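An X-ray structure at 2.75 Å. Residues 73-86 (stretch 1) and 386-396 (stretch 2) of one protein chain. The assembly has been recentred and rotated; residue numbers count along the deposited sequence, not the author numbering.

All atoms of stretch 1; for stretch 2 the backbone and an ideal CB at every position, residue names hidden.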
# COMPACT_ATOMS: atom_id res chain seq x y z
N ILE A 73 6.79 24.95 28.58
CA ILE A 73 6.33 25.92 27.59
C ILE A 73 6.80 25.53 26.19
O ILE A 73 6.05 25.62 25.22
CB ILE A 73 6.84 27.35 27.91
CG1 ILE A 73 6.08 27.94 29.10
CG2 ILE A 73 6.72 28.26 26.70
CD1 ILE A 73 6.64 29.28 29.59
N ILE A 74 8.06 25.10 26.10
CA ILE A 74 8.64 24.62 24.84
C ILE A 74 7.81 23.48 24.26
O ILE A 74 7.52 23.48 23.07
CB ILE A 74 10.09 24.14 25.02
CG1 ILE A 74 10.99 25.31 25.43
CG2 ILE A 74 10.62 23.52 23.74
CD1 ILE A 74 12.35 24.90 25.91
N SER A 75 7.44 22.53 25.11
CA SER A 75 6.63 21.39 24.69
C SER A 75 5.31 21.80 24.05
O SER A 75 4.94 21.29 22.99
CB SER A 75 6.34 20.47 25.87
OG SER A 75 7.54 20.01 26.44
N GLU A 76 4.58 22.72 24.70
CA GLU A 76 3.31 23.17 24.14
C GLU A 76 3.52 23.97 22.86
O GLU A 76 2.77 23.81 21.90
CB GLU A 76 2.50 23.97 25.16
CG GLU A 76 1.71 23.08 26.10
CD GLU A 76 1.89 23.47 27.55
OE1 GLU A 76 1.54 24.61 27.92
OE2 GLU A 76 2.38 22.62 28.33
N GLY A 77 4.55 24.81 22.85
CA GLY A 77 4.94 25.52 21.65
C GLY A 77 5.19 24.59 20.47
O GLY A 77 4.66 24.78 19.38
N TYR A 78 6.01 23.56 20.70
CA TYR A 78 6.29 22.56 19.69
C TYR A 78 5.01 21.85 19.23
O TYR A 78 4.77 21.72 18.03
CB TYR A 78 7.28 21.51 20.21
CG TYR A 78 8.73 21.91 20.18
CD1 TYR A 78 9.13 23.18 19.79
CD2 TYR A 78 9.71 21.01 20.56
CE1 TYR A 78 10.47 23.52 19.77
CE2 TYR A 78 11.05 21.34 20.54
CZ TYR A 78 11.42 22.59 20.15
OH TYR A 78 12.76 22.90 20.14
N ARG A 79 4.21 21.40 20.19
CA ARG A 79 2.99 20.66 19.85
C ARG A 79 2.02 21.54 19.06
O ARG A 79 1.30 21.06 18.19
CB ARG A 79 2.32 20.12 21.11
CG ARG A 79 1.03 19.36 20.81
CD ARG A 79 0.35 18.91 22.09
NE ARG A 79 1.24 18.12 22.92
CZ ARG A 79 1.50 16.83 22.72
NH1 ARG A 79 0.93 16.20 21.69
NH2 ARG A 79 2.32 16.18 23.53
N HIS A 80 2.02 22.83 19.37
CA HIS A 80 1.23 23.78 18.62
C HIS A 80 1.86 23.95 17.23
O HIS A 80 1.16 24.06 16.22
CB HIS A 80 1.15 25.11 19.39
CG HIS A 80 0.19 26.10 18.81
ND1 HIS A 80 0.30 27.46 19.05
CD2 HIS A 80 -0.88 25.94 18.00
CE1 HIS A 80 -0.67 28.09 18.41
NE2 HIS A 80 -1.40 27.20 17.76
N ALA A 81 3.18 23.93 17.19
CA ALA A 81 3.90 24.01 15.93
C ALA A 81 3.50 22.86 15.02
O ALA A 81 3.09 23.09 13.89
CB ALA A 81 5.39 24.01 16.16
N ALA A 82 3.61 21.64 15.51
CA ALA A 82 3.28 20.46 14.72
C ALA A 82 1.87 20.53 14.16
O ALA A 82 1.62 20.15 13.02
CB ALA A 82 3.43 19.20 15.54
N GLU A 83 0.95 21.02 14.97
CA GLU A 83 -0.44 21.11 14.55
C GLU A 83 -0.63 22.20 13.50
O GLU A 83 -1.40 22.05 12.55
CB GLU A 83 -1.35 21.32 15.77
CG GLU A 83 -1.41 20.09 16.68
CD GLU A 83 -1.89 20.39 18.09
OE1 GLU A 83 -2.02 21.59 18.44
OE2 GLU A 83 -2.13 19.42 18.85
N LYS A 84 0.12 23.29 13.65
CA LYS A 84 0.12 24.36 12.65
C LYS A 84 0.76 23.92 11.33
O LYS A 84 0.47 24.50 10.29
CB LYS A 84 0.83 25.59 13.20
CG LYS A 84 0.61 26.83 12.37
CD LYS A 84 -0.88 27.14 12.20
CE LYS A 84 -1.10 28.38 11.33
NZ LYS A 84 -2.45 28.41 10.69
N CYS A 85 1.63 22.91 11.36
CA CYS A 85 2.22 22.39 10.13
C CYS A 85 1.18 21.59 9.35
O CYS A 85 1.18 21.60 8.12
CB CYS A 85 3.45 21.51 10.41
SG CYS A 85 4.98 22.43 10.80
N ARG A 86 0.31 20.90 10.08
CA ARG A 86 -0.73 20.08 9.47
C ARG A 86 -1.66 20.97 8.66
O ARG A 86 -2.04 20.61 7.54
CB ARG A 86 -1.51 19.34 10.56
CG ARG A 86 -2.59 18.38 10.07
CD ARG A 86 -3.30 17.79 11.29
NE ARG A 86 -4.35 16.83 10.96
CZ ARG A 86 -5.10 16.22 11.87
NH1 ARG A 86 -4.92 16.47 13.16
NH2 ARG A 86 -6.04 15.36 11.50
N UNK A 386 9.22 32.10 20.74
CA UNK A 386 10.58 31.61 20.56
C UNK A 386 10.57 30.12 20.21
O UNK A 386 11.29 29.68 19.32
CB UNK A 386 11.41 31.86 21.82
N UNK A 387 9.72 29.37 20.90
CA UNK A 387 9.62 27.93 20.74
C UNK A 387 9.14 27.53 19.34
O UNK A 387 9.75 26.67 18.69
CB UNK A 387 8.67 27.36 21.80
N UNK A 388 8.05 28.14 18.90
CA UNK A 388 7.51 27.87 17.57
C UNK A 388 8.48 28.35 16.49
O UNK A 388 8.65 27.70 15.46
CB UNK A 388 6.15 28.54 17.40
N UNK A 389 9.11 29.48 16.74
CA UNK A 389 10.12 30.00 15.84
C UNK A 389 11.25 28.98 15.67
O UNK A 389 11.72 28.73 14.56
CB UNK A 389 10.67 31.33 16.36
N UNK A 390 11.67 28.38 16.78
CA UNK A 390 12.75 27.40 16.74
C UNK A 390 12.31 26.12 16.03
O UNK A 390 13.13 25.46 15.39
CB UNK A 390 13.23 27.08 18.16
N UNK A 391 11.03 25.79 16.14
CA UNK A 391 10.50 24.64 15.42
C UNK A 391 10.67 24.91 13.93
O UNK A 391 11.34 24.15 13.21
CB UNK A 391 9.04 24.38 15.78
N UNK A 392 10.09 26.01 13.47
CA UNK A 392 10.17 26.39 12.07
C UNK A 392 11.62 26.40 11.55
O UNK A 392 11.86 26.19 10.37
CB UNK A 392 9.53 27.77 11.88
N UNK A 393 12.58 26.61 12.45
CA UNK A 393 13.99 26.63 12.07
C UNK A 393 14.54 25.22 11.90
O UNK A 393 15.43 24.99 11.08
CB UNK A 393 14.81 27.39 13.11
N UNK A 394 14.04 24.30 12.71
CA UNK A 394 14.53 22.93 12.70
C UNK A 394 14.17 22.27 11.38
O UNK A 394 14.92 21.44 10.85
CB UNK A 394 13.96 22.14 13.88
N UNK A 395 13.01 22.64 10.85
CA UNK A 395 12.52 22.07 9.60
C UNK A 395 13.57 22.10 8.48
O UNK A 395 13.72 21.15 7.73
CB UNK A 395 11.27 22.82 9.15
N UNK A 396 14.31 23.20 8.39
CA UNK A 396 15.29 23.35 7.31
C UNK A 396 16.48 22.44 7.46
O UNK A 396 17.39 22.47 6.65
CB UNK A 396 15.78 24.80 7.24

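Two helices cross at 52°, their axes 8.0 Å apart at closest approach, and the backbones come nearest where Gly77 meets position 387, CA to CA 5.3 Å.

Position 386 is helical, and its ideal CB has nothing of stretch 1 within 5.5 Å. This contact leaves the choice open; the residue is Leu386, out of reach.

At 387 the CA-to-CB bond points toward stretch 1, and the CB already lies 4.1 Å from Ile74 CA and 4.2 Å from Gly77 CA. Little space remains beyond it, so a very small residue suits: glycine, alanine, perhaps serine. It is Ala387, whose methyl rests on the bare backbone of Gly77. The fit is reciprocal, since an ideal CB built on Gly77 would come within 2.7 Å of Ala387 CB, a clash. Ala387 O lies 3.4 Å from Tyr78 CE1, at the ring edge.

At 388 the bond points sideways, with Gly77 O 4.5 Å and Ala81 CB 4.8 Å from the ideal CB. A modest aliphatic such as valine or isoleucine could reach in; threonine is conceivable. Val388, with chi1 t, brings CG2 to 3.3 Å from Gly77 O and 4.3 Å from Ala81 CB.

Position 389 is out of reach, and this contact sets no preference; it is Ser389.

At 390 the bond points toward stretch 1, with the ideal CB 4.6 Å from Tyr78 OH. A small residue, a polar one, or a long flexible one whose end leaves would all suit. Lys390 is of the last kind: its end leads away, and NZ makes a long salt bridge with OE1 of residue 393, 3.8 Å.

Position 391 points toward a hollow formed by Tyr78, Ala81, Ala82 and Cys85. Leucine, methionine or phenylalanine could all enter, and the small alanines leave room for a flat ring. Phe391 is the knob. Ala81 CB lies over one ring face, 3.6 Å from the centroid, a CH-pi contact; the ring's edge turns toward the face of Tyr78 in an offset edge-to-face pair, with Phe391 CD2 3.8 Å from Tyr78 CD1.

Positions 392, 393 and 394 have no neighbour in stretch 1 near their ideal CBs, so many residues would do. They are Ala392, Glu393, which supplies the partner of Lys390, and Ala394.

At 395 the bond again points toward stretch 1, but across a gap that calls for a longer apolar chain, leucine or methionine. Leu395 (m, t) places CD1 4.0 Å from Cys85 SG.

Position 396 is out of reach, so stretch 1 sets no limit; Glu396 bonds elsewhere in the structure.

Stretch 2, residues 386-396: LAVSKFAEALE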
# COMPACT_ATOMS: atom_id res chain seq x y z
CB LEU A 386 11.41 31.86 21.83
CG LEU A 386 12.22 33.16 21.79
CD1 LEU A 386 12.56 33.68 23.19
CD2 LEU A 386 13.49 32.97 20.94
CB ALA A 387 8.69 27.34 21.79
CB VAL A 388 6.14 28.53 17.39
CG1 VAL A 388 5.75 28.52 15.94
CG2 VAL A 388 5.12 27.79 18.23
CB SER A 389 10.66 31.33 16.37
OG SER A 389 11.51 31.95 15.43
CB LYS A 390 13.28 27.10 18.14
CG LYS A 390 14.21 28.18 18.70
CD LYS A 390 15.55 28.20 17.97
CE LYS A 390 16.52 29.23 18.54
NZ LYS A 390 17.90 29.07 17.99
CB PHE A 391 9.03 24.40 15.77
CG PHE A 391 8.50 23.04 15.35
CD1 PHE A 391 8.12 22.79 14.06
CD2 PHE A 391 8.35 22.03 16.28
CE1 PHE A 391 7.61 21.55 13.69
CE2 PHE A 391 7.84 20.79 15.90
CZ PHE A 391 7.47 20.55 14.61
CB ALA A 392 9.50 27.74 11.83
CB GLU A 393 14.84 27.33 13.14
CG GLU A 393 14.69 28.84 13.24
CD GLU A 393 15.82 29.43 14.08
OE1 GLU A 393 16.74 28.65 14.42
OE2 GLU A 393 15.78 30.64 14.39
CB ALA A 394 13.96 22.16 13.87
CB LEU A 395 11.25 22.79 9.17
CG LEU A 395 10.08 22.38 10.06
CD1 LEU A 395 8.81 23.12 9.69
CD2 LEU A 395 9.88 20.86 9.99
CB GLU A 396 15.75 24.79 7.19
CG GLU A 396 14.67 25.72 6.67
CD GLU A 396 15.16 27.15 6.46
OE1 GLU A 396 15.98 27.65 7.28
OE2 GLU A 396 14.70 27.76 5.47
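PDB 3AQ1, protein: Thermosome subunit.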